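Local coordinates for metallo-beta-lactamase family protein (Staphylococcus aureus, PDB 3R2U) that is probably a metal-dependent hydrolase of the metallo-beta-lactamase superfamily that binds an iron(III) ion and carries a rhodanese-like domain, at residues S87-V92 with K113-H118; I176-L181 with D257-D262. One frame throughout, in Å; residues are numbered along the deposited sequence. Where two conformers were deposited one is given.

Contact 1 (S87-V92 with K113-H118); sequences SGIRDV and KNMPNH
Arg90, in one of its two conformers, reaches from the first turn of helix 89-96 to the loop 113-118 and hands one N-H to the backbone carbonyl of Lys113. Arg90 NH1 lies 3.1 Å from Lys113 O in a nearly straight bond (174° at the hydrogen), with the oxygen in the guanidinium plane. NH1 also donates to the backbone oxygen of Asn277, so one terminal nitrogen joins two separate carbonyls. The close-packed part lies here: Met115 SD sits over one face of the guanidinium, 3.4 Å from Arg90 NH1, while Asn114 O lies near its edge. With chi2 and chi3 both near 180° the arginine chain is extended, and its methylenes suit an apolar neighbour: Arg90 CG lies 4.0 Å from Pro116 CD. Bent at chi2 and chi3, the flexible Met115 brings its CE only loosely up to Ile89 CG2, 4.5 Å away; both side chains also touch Ile100. Towards solvent the contact thins out to Lys113 and the exposed Asn114, which turns its ND2 to Phe279 O. The setting is the alpha-beta/beta-alpha sandwich of the metallo-beta-lactamase fold, with helix 89-96 packed on the sheet that holds strands 72-77 and 99-103.

Contact 2 (I176-L181 with D257-D262); sequences IGRPDL and DKLISD
Arg178 NH1 is gripped by two groups, a salt bridge to Asp175 and a weak hydrogen bond to the backbone oxygen of Ile176, which lies in the guanidinium plane, while NE of the same side chain reaches across to Leu259 in the last turn of helix 252-260. Arg178 NE lies 2.8 Å from Leu259 O, but the angle at the hydrogen is just 119°, so this bond too is weak. Together these partners should limit rotation of the flat group, and arginine suits the place because its N-H groups can serve the carboxylate of Asp175 and reach, weakly, two carbonyls. A bend at chi2 (-53°) folds the chain so that CD, as well as NE, comes up to Leu259.

Leucine supplies the apolar centre, its branched end offering one methyl to each of two neighbours. Its CG stands anti to the backbone N (chi1 -167°). Leu259 CD1 is 3.7 Å from Ile176 CD1, whereas Leu259 CD2 meets Pro179 CD at 3.9 Å. The Ile176 and Leu259 side chains cross at about a right angle. Pro179 CD also lies 4.1 Å from Ile260 CG2, extending the apolar patch to the partly exposed end of the helix. Proline and isoleucine fit here because their side chains give apolar surface with no polar atoms to satisfy. Ala196 of helix 191-206 touches Leu259, and Met199 and Ile203 of the same helix touch Ile176, which places both side chains in a buried setting.

Arg178 O accepts a hydrogen bond from ND1 of the iron ligand His143. The loop 176-181 is thus a second-shell element of the metallo-beta-lactamase metal site, with helix 252-260 packed on it.

Contact 1 closes before contact 2 opens along the chain, and the two do not touch: their centres are 29 Å apart and their nearest atoms about 12 Å. Contact 1 belongs with the sheet that contains strands 72-77, 99-103 and 120-122, whereas the loop of contact 2 follows strand 164-168 of the other six-stranded sheet, the second layer of the sandwich, and meets a helix from much later in the chain. The iron, bound by His80, His143 and Asp169, relates them unequally. About 8 Å separates residue Gly177 from the bound iron. The side chain of Ile89 is about 14 Å from the bound iron. Contact 2 is therefore tied to the metal surroundings, while contact 1 is structural packing farther out.

Contact 1 (S87-V92 with K113-H118)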
loop_
_atom_site.group_PDB
_atom_site.type_symbol
_atom_site.label_atom_id
_atom_site.label_comp_id
_atom_site.label_asym_id
_atom_site.label_seq_id
_atom_site.Cartn_x
_atom_site.Cartn_y
_atom_site.Cartn_z
ATOM N N SER A 87 15.723 15.136 -15.757
ATOM C CA SER A 87 15.916 13.964 -16.600
ATOM C C SER A 87 16.548 12.783 -15.883
ATOM O O SER A 87 17.525 12.938 -15.150
ATOM C CB SER A 87 16.844 14.321 -17.753
ATOM O OG SER A 87 17.218 13.163 -18.482
ATOM N N GLY A 88 16.017 11.593 -16.141
ATOM C CA GLY A 88 16.626 10.372 -15.621
ATOM C C GLY A 88 17.572 9.712 -16.636
ATOM O O GLY A 88 18.068 8.621 -16.397
ATOM N N ILE A 89 17.898 10.398 -17.736
ATOM C CA ILE A 89 18.680 9.756 -18.806
ATOM C C ILE A 89 20.083 9.320 -18.371
ATOM O O ILE A 89 20.539 8.245 -18.768
ATOM C CB ILE A 89 18.735 10.600 -20.122
ATOM C CG1 ILE A 89 19.115 9.724 -21.326
ATOM C CG2 ILE A 89 19.716 11.757 -20.008
ATOM C CD1 ILE A 89 17.985 9.202 -22.090
ATOM N N ARG A 90 20.769 10.143 -17.584
ATOM C CA ARG A 90 22.082 9.774 -17.093
ATOM C C ARG A 90 21.961 8.599 -16.110
ATOM O O ARG A 90 22.817 7.720 -16.079
ATOM C CB ARG A 90 22.780 10.970 -16.442
ATOM C CG ARG A 90 23.190 12.081 -17.438
ATOM C CD ARG A 90 23.844 13.230 -16.696
ATOM N NE ARG A 90 24.150 14.372 -17.555
ATOM C CZ ARG A 90 23.262 15.279 -17.962
ATOM N NH1 ARG A 90 23.656 16.284 -18.727
ATOM N NH2 ARG A 90 21.983 15.184 -17.619
ATOM N N ASP A 91 20.894 8.586 -15.314
ATOM C CA ASP A 91 20.650 7.486 -14.366
ATOM C C ASP A 91 20.466 6.180 -15.141
ATOM O O ASP A 91 20.929 5.114 -14.702
ATOM C CB ASP A 91 19.407 7.738 -13.486
ATOM C CG ASP A 91 19.645 8.771 -12.383
ATOM O OD1 ASP A 91 20.090 9.918 -12.674
ATOM O OD2 ASP A 91 19.343 8.421 -11.199
ATOM N N VAL A 92 19.787 6.258 -16.289
ATOM C CA VAL A 92 19.578 5.064 -17.115
ATOM C C VAL A 92 20.919 4.481 -17.596
ATOM O O VAL A 92 21.161 3.288 -17.475
ATOM C CB VAL A 92 18.673 5.346 -18.325
ATOM C CG1 VAL A 92 18.704 4.168 -19.312
ATOM C CG2 VAL A 92 17.271 5.636 -17.853
ATOM N N LYS A 113 26.250 18.430 -21.454
ATOM C CA LYS A 113 27.598 18.345 -20.896
ATOM C C LYS A 113 27.649 17.216 -19.871
ATOM O O LYS A 113 26.609 16.693 -19.463
ATOM C CB LYS A 113 27.988 19.653 -20.205
ATOM C CG LYS A 113 27.818 20.925 -21.060
ATOM C CD LYS A 113 28.801 20.998 -22.225
ATOM C CE LYS A 113 28.442 22.169 -23.142
ATOM N NZ LYS A 113 29.437 22.362 -24.218
ATOM N N ASN A 114 28.864 16.828 -19.486
ATOM C CA ASN A 114 29.077 15.831 -18.445
ATOM C C ASN A 114 28.292 14.556 -18.700
ATOM O O ASN A 114 27.650 14.038 -17.790
ATOM C CB ASN A 114 28.662 16.425 -17.075
ATOM C CG ASN A 114 29.434 17.684 -16.724
ATOM O OD1 ASN A 114 30.579 17.846 -17.125
ATOM N ND2 ASN A 114 28.819 18.571 -15.948
ATOM N N MET A 115 28.293 14.076 -19.937
ATOM C CA MET A 115 27.514 12.897 -20.285
ATOM C C MET A 115 28.302 11.633 -20.044
ATOM O O MET A 115 29.504 11.632 -20.154
ATOM C CB MET A 115 27.063 12.938 -21.746
ATOM C CG MET A 115 26.058 14.030 -22.056
ATOM S SD MET A 115 24.613 13.959 -21.012
ATOM C CE MET A 115 23.798 12.480 -21.663
ATOM N N PRO A 116 27.610 10.536 -19.717
ATOM C CA PRO A 116 28.326 9.294 -19.483
ATOM C C PRO A 116 29.011 8.801 -20.745
ATOM O O PRO A 116 28.629 9.171 -21.864
ATOM C CB PRO A 116 27.241 8.309 -19.010
ATOM C CG PRO A 116 25.957 8.949 -19.216
ATOM C CD PRO A 116 26.169 10.420 -19.477
ATOM N N ASN A 117 30.053 8.008 -20.556
ATOM C CA ASN A 117 30.793 7.469 -21.679
ATOM C C ASN A 117 29.874 6.679 -22.576
ATOM O O ASN A 117 28.924 6.016 -22.108
ATOM C CB ASN A 117 31.976 6.600 -21.215
ATOM C CG ASN A 117 33.146 7.434 -20.722
ATOM O OD1 ASN A 117 33.277 8.609 -21.076
ATOM N ND2 ASN A 117 34.018 6.823 -19.921
ATOM N N HIS A 118 30.125 6.805 -23.871
ATOM C CA HIS A 118 29.369 6.079 -24.882
ATOM C C HIS A 118 27.973 6.646 -25.197
ATOM O O HIS A 118 27.246 6.067 -26.001
ATOM C CB HIS A 118 29.303 4.585 -24.529
ATOM C CG HIS A 118 30.646 3.972 -24.289
ATOM N ND1 HIS A 118 31.516 3.667 -25.314
ATOM C CD2 HIS A 118 31.277 3.621 -23.143
ATOM C CE1 HIS A 118 32.622 3.149 -24.810
ATOM N NE2 HIS A 118 32.503 3.111 -23.495
#

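Contact 2 (I176-L181 with D257-D262)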
loop_
_atom_site.group_PDB
_atom_site.type_symbol
_atom_site.label_atom_id
_atom_site.label_comp_id
_atom_site.label_asym_id
_atom_site.label_seq_id
_atom_site.Cartn_x
_atom_site.Cartn_y
_atom_site.Cartn_z
ATOM N N ILE A 176 1.451 23.778 -29.648
ATOM C CA ILE A 176 2.854 23.501 -29.910
ATOM C C ILE A 176 3.692 24.227 -28.860
ATOM O O ILE A 176 3.214 25.141 -28.186
ATOM C CB ILE A 176 3.290 23.935 -31.343
ATOM C CG1 ILE A 176 3.135 25.448 -31.530
ATOM C CG2 ILE A 176 2.485 23.184 -32.402
ATOM C CD1 ILE A 176 3.714 26.001 -32.855
ATOM N N GLY A 177 4.940 23.805 -28.720
ATOM C CA GLY A 177 5.837 24.398 -27.760
ATOM C C GLY A 177 6.171 25.831 -28.111
ATOM O O GLY A 177 5.979 26.247 -29.240
ATOM N N ARG A 178 6.606 26.590 -27.111
ATOM C CA ARG A 178 7.038 27.956 -27.287
ATOM C C ARG A 178 8.525 27.930 -27.028
ATOM O O ARG A 178 9.000 27.094 -26.252
ATOM C CB ARG A 178 6.367 28.906 -26.275
ATOM C CG ARG A 178 4.807 28.977 -26.328
ATOM C CD ARG A 178 4.320 29.277 -27.717
ATOM N NE ARG A 178 2.946 29.798 -27.802
ATOM C CZ ARG A 178 1.859 29.090 -28.129
ATOM N NH1 ARG A 178 1.921 27.795 -28.394
ATOM N NH2 ARG A 178 0.686 29.695 -28.190
ATOM N N PRO A 179 9.283 28.856 -27.647
ATOM C CA PRO A 179 10.721 28.851 -27.394
ATOM C C PRO A 179 11.057 29.108 -25.929
ATOM O O PRO A 179 10.552 30.066 -25.353
ATOM C CB PRO A 179 11.237 30.001 -28.264
ATOM C CG PRO A 179 10.170 30.220 -29.296
ATOM C CD PRO A 179 8.891 29.899 -28.607
ATOM N N ASP A 180 11.857 28.224 -25.324
ATOM C CA ASP A 180 12.326 28.420 -23.938
ATOM C C ASP A 180 13.079 29.736 -23.864
ATOM O O ASP A 180 13.882 30.037 -24.740
ATOM C CB ASP A 180 13.278 27.292 -23.485
ATOM C CG ASP A 180 12.549 26.057 -23.007
ATOM O OD1 ASP A 180 11.305 26.115 -22.888
ATOM O OD2 ASP A 180 13.216 25.032 -22.728
ATOM N N LEU A 181 12.821 30.514 -22.817
ATOM C CA LEU A 181 13.495 31.788 -22.648
ATOM C C LEU A 181 14.943 31.587 -22.213
ATOM O O LEU A 181 15.325 30.514 -21.762
ATOM C CB LEU A 181 12.755 32.691 -21.648
ATOM C CG LEU A 181 11.343 33.162 -22.032
ATOM C CD1 LEU A 181 10.888 34.307 -21.100
ATOM C CD2 LEU A 181 11.284 33.614 -23.506
ATOM N N ASP A 257 4.315 36.009 -34.228
ATOM C CA ASP A 257 3.637 36.883 -33.274
ATOM C C ASP A 257 2.745 36.110 -32.314
ATOM O O ASP A 257 2.811 36.327 -31.107
ATOM C CB ASP A 257 2.774 37.934 -33.978
ATOM C CG ASP A 257 2.094 38.878 -32.992
ATOM O OD1 ASP A 257 2.791 39.498 -32.157
ATOM O OD2 ASP A 257 0.862 39.012 -33.063
ATOM N N LYS A 258 1.901 35.230 -32.842
ATOM C CA LYS A 258 1.007 34.464 -31.979
ATOM C C LYS A 258 1.811 33.545 -31.065
ATOM O O LYS A 258 1.517 33.430 -29.876
ATOM C CB LYS A 258 -0.037 33.669 -32.759
ATOM C CG LYS A 258 -0.923 32.803 -31.819
ATOM C CD LYS A 258 -2.175 32.249 -32.491
ATOM C CE LYS A 258 -2.991 31.390 -31.516
ATOM N NZ LYS A 258 -4.314 30.996 -32.098
ATOM N N LEU A 259 2.855 32.931 -31.612
ATOM C CA LEU A 259 3.675 32.025 -30.838
ATOM C C LEU A 259 4.306 32.722 -29.633
ATOM O O LEU A 259 4.161 32.264 -28.499
ATOM C CB LEU A 259 4.786 31.430 -31.709
ATOM C CG LEU A 259 5.517 30.245 -31.080
ATOM C CD1 LEU A 259 4.536 29.069 -30.941
ATOM C CD2 LEU A 259 6.738 29.837 -31.883
ATOM N N ILE A 260 4.957 33.855 -29.870
ATOM C CA ILE A 260 5.717 34.502 -28.813
ATOM C C ILE A 260 5.100 35.715 -28.124
ATOM O O ILE A 260 5.774 36.361 -27.327
ATOM C CB ILE A 260 7.133 34.862 -29.327
ATOM C CG1 ILE A 260 7.099 36.041 -30.299
ATOM C CG2 ILE A 260 7.770 33.630 -29.964
ATOM C CD1 ILE A 260 8.457 36.408 -30.842
ATOM N N SER A 261 3.841 36.035 -28.398
ATOM C CA SER A 261 3.231 37.190 -27.749
ATOM C C SER A 261 2.364 36.817 -26.558
ATOM O O SER A 261 1.690 35.780 -26.545
ATOM C CB SER A 261 2.423 38.024 -28.738
ATOM O OG SER A 261 3.286 38.589 -29.705
ATOM N N ASP A 262 2.409 37.688 -25.555
ATOM C CA ASP A 262 1.626 37.550 -24.332
ATOM C C ASP A 262 1.638 36.133 -23.760
ATOM O O ASP A 262 0.586 35.514 -23.551
ATOM C CB ASP A 262 0.195 38.041 -24.577
ATOM C CG ASP A 262 0.144 39.507 -25.008
ATOM O OD1 ASP A 262 -0.931 39.947 -25.471
ATOM O OD2 ASP A 262 1.171 40.216 -24.894
#